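Local atomic coordinates of collagen alpha-1(XX) chain (Homo sapiens, PDB entry 5KF4), a protein that is a chain of collagen XX, probably a component of the extracellular matrix, seen here through its second fibronectin type III domain. Residues Leu29-Ala34 with Gly60-Thr65; Leu39-Val44 with Val56-Pro61. One frame throughout, in Å; residues are numbered along the deposited sequence.

Contact 1: Leu29-Ala34 with Gly60-Thr65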
loop_
_atom_site.group_PDB
_atom_site.type_symbol
_atom_site.label_atom_id
_atom_site.label_comp_id
_atom_site.label_asym_id
_atom_site.label_seq_id
_atom_site.Cartn_x
_atom_site.Cartn_y
_atom_site.Cartn_z
ATOM N N LEU A 29 7.488 0.774 -2.871
ATOM C CA LEU A 29 6.811 1.144 -1.647
ATOM C C LEU A 29 7.675 0.728 -0.478
ATOM O O LEU A 29 8.213 -0.378 -0.462
ATOM C CB LEU A 29 5.443 0.475 -1.579
ATOM C CG LEU A 29 4.342 1.223 -0.844
ATOM C CD1 LEU A 29 4.227 2.639 -1.385
ATOM C CD2 LEU A 29 3.047 0.462 -1.019
ATOM N N SER A 30 7.819 1.617 0.495
ATOM C CA SER A 30 8.627 1.311 1.664
ATOM C C SER A 30 7.987 1.886 2.918
ATOM O O SER A 30 7.430 2.978 2.896
ATOM C CB SER A 30 10.046 1.854 1.483
ATOM O OG SER A 30 10.842 0.957 0.725
ATOM N N TRP A 31 8.114 1.163 4.021
ATOM C CA TRP A 31 7.483 1.563 5.267
ATOM C C TRP A 31 8.284 1.066 6.463
ATOM O O TRP A 31 9.085 0.149 6.328
ATOM C CB TRP A 31 6.047 1.023 5.303
ATOM C CG TRP A 31 5.962 -0.484 5.178
ATOM C CD1 TRP A 31 5.958 -1.399 6.194
ATOM C CD2 TRP A 31 5.888 -1.241 3.960
ATOM N NE1 TRP A 31 5.875 -2.673 5.685
ATOM C CE2 TRP A 31 5.832 -2.603 4.317
ATOM C CE3 TRP A 31 5.858 -0.896 2.604
ATOM C CZ2 TRP A 31 5.749 -3.621 3.366
ATOM C CZ3 TRP A 31 5.778 -1.910 1.662
ATOM C CH2 TRP A 31 5.724 -3.254 2.048
ATOM N N THR A 32 8.106 1.688 7.626
ATOM C CA THR A 32 8.763 1.184 8.828
ATOM C C THR A 32 7.786 0.364 9.670
ATOM O O THR A 32 6.848 0.911 10.245
ATOM C CB THR A 32 9.357 2.325 9.678
ATOM O OG1 THR A 32 10.375 2.998 8.923
ATOM C CG2 THR A 32 9.977 1.773 10.953
ATOM N N PRO A 33 8.022 -0.953 9.754
ATOM C CA PRO A 33 7.122 -1.886 10.437
ATOM C C PRO A 33 7.121 -1.705 11.947
ATOM O O PRO A 33 8.139 -1.314 12.520
ATOM C CB PRO A 33 7.680 -3.261 10.063
ATOM C CG PRO A 33 9.117 -3.030 9.758
ATOM C CD PRO A 33 9.320 -1.573 9.433
ATOM N N ALA A 34 5.989 -1.989 12.578
ATOM C CA ALA A 34 5.914 -2.028 14.030
ATOM C C ALA A 34 6.712 -3.231 14.546
ATOM O O ALA A 34 6.910 -4.201 13.807
ATOM C CB ALA A 34 4.465 -2.092 14.485
ATOM N N GLY A 60 3.892 -10.464 6.763
ATOM C CA GLY A 60 4.218 -9.629 7.901
ATOM C C GLY A 60 5.646 -9.119 8.032
ATOM O O GLY A 60 5.848 -7.953 8.363
ATOM N N PRO A 61 6.653 -9.982 7.792
ATOM C CA PRO A 61 8.002 -9.436 7.950
ATOM C C PRO A 61 8.491 -8.720 6.702
ATOM O O PRO A 61 9.678 -8.410 6.601
ATOM C CB PRO A 61 8.847 -10.680 8.232
ATOM C CG PRO A 61 8.095 -11.816 7.600
ATOM C CD PRO A 61 6.689 -11.375 7.311
ATOM N N ALA A 62 7.588 -8.456 5.766
ATOM C CA ALA A 62 7.973 -7.778 4.543
ATOM C C ALA A 62 8.188 -6.321 4.907
ATOM O O ALA A 62 7.424 -5.750 5.688
ATOM C CB ALA A 62 6.916 -7.929 3.461
ATOM N N ALA A 63 9.215 -5.713 4.332
ATOM C CA ALA A 63 9.512 -4.322 4.625
ATOM C C ALA A 63 9.490 -3.509 3.349
ATOM O O ALA A 63 9.715 -2.298 3.351
ATOM C CB ALA A 63 10.868 -4.214 5.307
ATOM N N SER A 64 9.187 -4.195 2.258
ATOM C CA SER A 64 9.187 -3.589 0.944
ATOM C C SER A 64 8.430 -4.478 -0.028
ATOM O O SER A 64 8.411 -5.700 0.116
ATOM C CB SER A 64 10.616 -3.353 0.451
ATOM O OG SER A 64 10.632 -2.999 -0.923
ATOM N N THR A 65 7.812 -3.854 -1.018
ATOM C CA THR A 65 7.261 -4.579 -2.146
ATOM C C THR A 65 7.234 -3.601 -3.303
ATOM O O THR A 65 7.162 -2.388 -3.100
ATOM C CB THR A 65 5.848 -5.148 -1.846
ATOM O OG1 THR A 65 5.827 -6.556 -2.115
ATOM C CG2 THR A 65 4.781 -4.462 -2.686
#

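Contact 2: Leu39-Val44 with Val56-Pro61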
loop_
_atom_site.group_PDB
_atom_site.type_symbol
_atom_site.label_atom_id
_atom_site.label_comp_id
_atom_site.label_asym_id
_atom_site.label_seq_id
_atom_site.Cartn_x
_atom_site.Cartn_y
_atom_site.Cartn_z
ATOM N N LEU A 39 0.799 -10.934 10.311
ATOM C CA LEU A 39 0.767 -12.146 9.519
ATOM C C LEU A 39 0.921 -11.707 8.073
ATOM O O LEU A 39 1.648 -12.331 7.302
ATOM C CB LEU A 39 -0.517 -12.947 9.743
ATOM C CG LEU A 39 -0.510 -13.857 10.978
ATOM C CD1 LEU A 39 -0.656 -13.059 12.269
ATOM C CD2 LEU A 39 -1.580 -14.932 10.881
ATOM N N LYS A 40 0.251 -10.608 7.724
ATOM C CA LYS A 40 0.233 -10.103 6.351
ATOM C C LYS A 40 0.107 -8.571 6.258
ATOM O O LYS A 40 -0.194 -7.896 7.244
ATOM C CB LYS A 40 -0.925 -10.739 5.563
ATOM C CG LYS A 40 -0.895 -12.259 5.430
ATOM C CD LYS A 40 0.254 -12.706 4.531
ATOM C CE LYS A 40 0.446 -14.215 4.573
ATOM N NZ LYS A 40 1.505 -14.661 3.625
ATOM N N TYR A 41 0.339 -8.043 5.054
ATOM C CA TYR A 41 0.040 -6.649 4.703
ATOM C C TYR A 41 -0.853 -6.566 3.464
ATOM O O TYR A 41 -0.604 -7.256 2.477
ATOM C CB TYR A 41 1.316 -5.839 4.435
ATOM C CG TYR A 41 2.092 -5.398 5.653
ATOM C CD1 TYR A 41 1.636 -4.349 6.443
ATOM C CD2 TYR A 41 3.300 -5.996 5.990
ATOM C CE1 TYR A 41 2.340 -3.927 7.549
ATOM C CE2 TYR A 41 4.016 -5.576 7.099
ATOM C CZ TYR A 41 3.531 -4.541 7.875
ATOM O OH TYR A 41 4.237 -4.119 8.980
ATOM N N LEU A 42 -1.874 -5.711 3.501
ATOM C CA LEU A 42 -2.675 -5.438 2.306
ATOM C C LEU A 42 -2.243 -4.139 1.629
ATOM O O LEU A 42 -2.285 -3.068 2.234
ATOM C CB LEU A 42 -4.165 -5.360 2.642
ATOM C CG LEU A 42 -5.043 -4.858 1.486
ATOM C CD1 LEU A 42 -5.056 -5.840 0.316
ATOM C CD2 LEU A 42 -6.455 -4.521 1.934
ATOM N N ILE A 43 -1.869 -4.242 0.357
ATOM C CA ILE A 43 -1.460 -3.091 -0.445
ATOM C C ILE A 43 -2.475 -2.774 -1.548
ATOM O O ILE A 43 -2.845 -3.647 -2.335
ATOM C CB ILE A 43 -0.077 -3.327 -1.078
ATOM C CG1 ILE A 43 0.977 -3.493 0.017
ATOM C CG2 ILE A 43 0.295 -2.181 -1.998
ATOM C CD1 ILE A 43 2.131 -4.367 -0.377
ATOM N N VAL A 44 -2.919 -1.519 -1.596
ATOM C CA VAL A 44 -3.960 -1.085 -2.527
ATOM C C VAL A 44 -3.505 0.107 -3.364
ATOM O O VAL A 44 -3.042 1.106 -2.816
ATOM C CB VAL A 44 -5.248 -0.677 -1.774
ATOM C CG1 VAL A 44 -6.358 -0.324 -2.754
ATOM C CG2 VAL A 44 -5.688 -1.777 -0.816
ATOM N N VAL A 56 -2.700 -6.419 -3.580
ATOM C CA VAL A 56 -1.840 -7.565 -3.364
ATOM C C VAL A 56 -1.639 -7.673 -1.865
ATOM O O VAL A 56 -1.542 -6.665 -1.167
ATOM C CB VAL A 56 -0.481 -7.430 -4.099
ATOM C CG1 VAL A 56 0.308 -6.241 -3.572
ATOM C CG2 VAL A 56 0.342 -8.704 -3.968
ATOM N N VAL A 57 -1.638 -8.891 -1.348
ATOM C CA VAL A 57 -1.362 -9.057 0.064
ATOM C C VAL A 57 0.035 -9.652 0.214
ATOM O O VAL A 57 0.387 -10.607 -0.480
ATOM C CB VAL A 57 -2.428 -9.939 0.743
ATOM C CG1 VAL A 57 -1.985 -10.355 2.138
ATOM C CG2 VAL A 57 -3.746 -9.195 0.814
ATOM N N VAL A 58 0.835 -9.076 1.107
ATOM C CA VAL A 58 2.194 -9.560 1.327
ATOM C C VAL A 58 2.370 -9.946 2.790
ATOM O O VAL A 58 1.507 -9.658 3.617
ATOM C CB VAL A 58 3.247 -8.513 0.929
ATOM C CG1 VAL A 58 3.199 -8.262 -0.571
ATOM C CG2 VAL A 58 3.035 -7.222 1.700
ATOM N N GLU A 59 3.518 -10.523 3.123
ATOM C CA GLU A 59 3.713 -11.097 4.451
ATOM C C GLU A 59 4.074 -10.067 5.511
ATOM O O GLU A 59 4.466 -8.941 5.210
ATOM C CB GLU A 59 4.805 -12.164 4.420
ATOM C CG GLU A 59 4.572 -13.260 3.411
ATOM C CD GLU A 59 5.155 -12.906 2.060
ATOM O OE1 GLU A 59 4.613 -11.990 1.403
ATOM O OE2 GLU A 59 6.165 -13.530 1.666
ATOM N N GLY A 60 3.892 -10.464 6.763
ATOM C CA GLY A 60 4.218 -9.629 7.901
ATOM C C GLY A 60 5.646 -9.119 8.032
ATOM O O GLY A 60 5.848 -7.953 8.363
ATOM N N PRO A 61 6.653 -9.982 7.792
ATOM C CA PRO A 61 8.002 -9.436 7.950
ATOM C C PRO A 61 8.491 -8.720 6.702
ATOM O O PRO A 61 9.678 -8.410 6.601
ATOM C CB PRO A 61 8.847 -10.680 8.232
ATOM C CG PRO A 61 8.095 -11.816 7.600
ATOM C CD PRO A 61 6.689 -11.375 7.311
#

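Contact 1: Leu29-Ala34 with Gly60-Thr65
The indole of W31 lies with one face against the backbone of A63 and S64. A63 O sits 3.9 Å above the plane of the W31 ring, over its centre, while S64 N is 3.5 Å above that plane and displaced toward the rim. A62 O approaches obliquely, 3.4 Å from W31 NE1. A62 CB adds an apolar contact, 4.5 Å from W31 CZ2. CG of W31 takes the crowded position between the backbone N and the carbonyl carbon (chi1 58°), which starts the ring on its course toward the 60-65 chain although CB itself points alongside it. Beyond these segments, W31 also touches P14 and meets the ring of Y41 edge-to-face.

Past the indole the two chains pair as antiparallel strands. L29 and T65 form a hydrogen-bonded pair through L29 N and T65 O (3.2 Å, 158° at the hydrogen), and S30 and S64 a non-hydrogen-bonded one. L29 and T65 turn to the face that packs on I43, inside the sandwich. S30 and S64 turn to the other face, where S64 OG, anti to its backbone N (chi1 169°), lies 3.6 Å from L29 O. S30 OG gives the same L29 O a weak hydrogen bond of 3.2 Å.

With a single backbone hydrogen bond between the segments, cohesion here owes much to the indole spread over peptide groups, in keeping with the core tryptophan of fibronectin type III domains: it joins strand 27-32 to the polypeptide leading into strand 64-67.

Contact 2: Leu39-Val44 with Val56-Pro61
Y41 and I43 pair with V58 and V56 through backbone hydrogen bonds in an antiparallel hairpin. V58 N reaches Y41 O at 2.7 Å and I43 N reaches V56 O at 2.9 Å; each has a return bond, although the very short length modelled for Y41 N to V58 O is doubtful. G60 N adds a weak bond to L39 O where strand 54-59 ends and strand 40-47 begins.

Apolar contacts line both faces. With CG1 of V58 anti to the carbonyl carbon (chi1 -65°), its other methyl, CG2, touches both Y41 CB at 3.5 Å and I43 CD1 at 3.6 Å. On the reverse face L42 CD1 meets V57 CG2 at 3.6 Å.

An aromatic edge meets carbonyl oxygens where the Y41 ring turns its rim to E59 O and G60 O, with Y41 CE2 3.3 Å from G60 O.

The charged pair is looser. K40 crosses V57 at about a right angle, and its bent chain passes over V58 O toward E59; K40 NZ lies 3.4 Å from E59 CG but 4.7 Å from E59 OE1, so no salt bridge is made. An alanine here would keep CB against V57 but would probably leave E59 without its neighbouring positive charge and V58 O less covered.

L39 and K40 together face I83, forming a classic beta bulge. Strand 40-47 lies between edge strand 54-59 and strand 75-84, bonding to the latter through K40 with I83 and L42 with F81, while I43 and V58 pack on T65 of the opposing sheet.

Overall arrangement
The two contacts belong to opposite sheets of the beta sandwich, 29-34 with 60-65 to the three-stranded one and 39-44 with 56-61 to the four-stranded one, their centres about 9 Å apart. They share G60 and P61, where the chain crosses from strand 54-59 toward strand 64-67. Both are partly buried, each with a core-facing side and a more exposed one. They meet in the core: T65 CG2 lies 3.5 Å from I43 CD1. Contact 2 buries more surface and rests on regular two-way backbone pairing, with a lysine and a glutamate at its solvent-facing end; contact 1 has sparser pairing, with an aromatic ring making the largest single share.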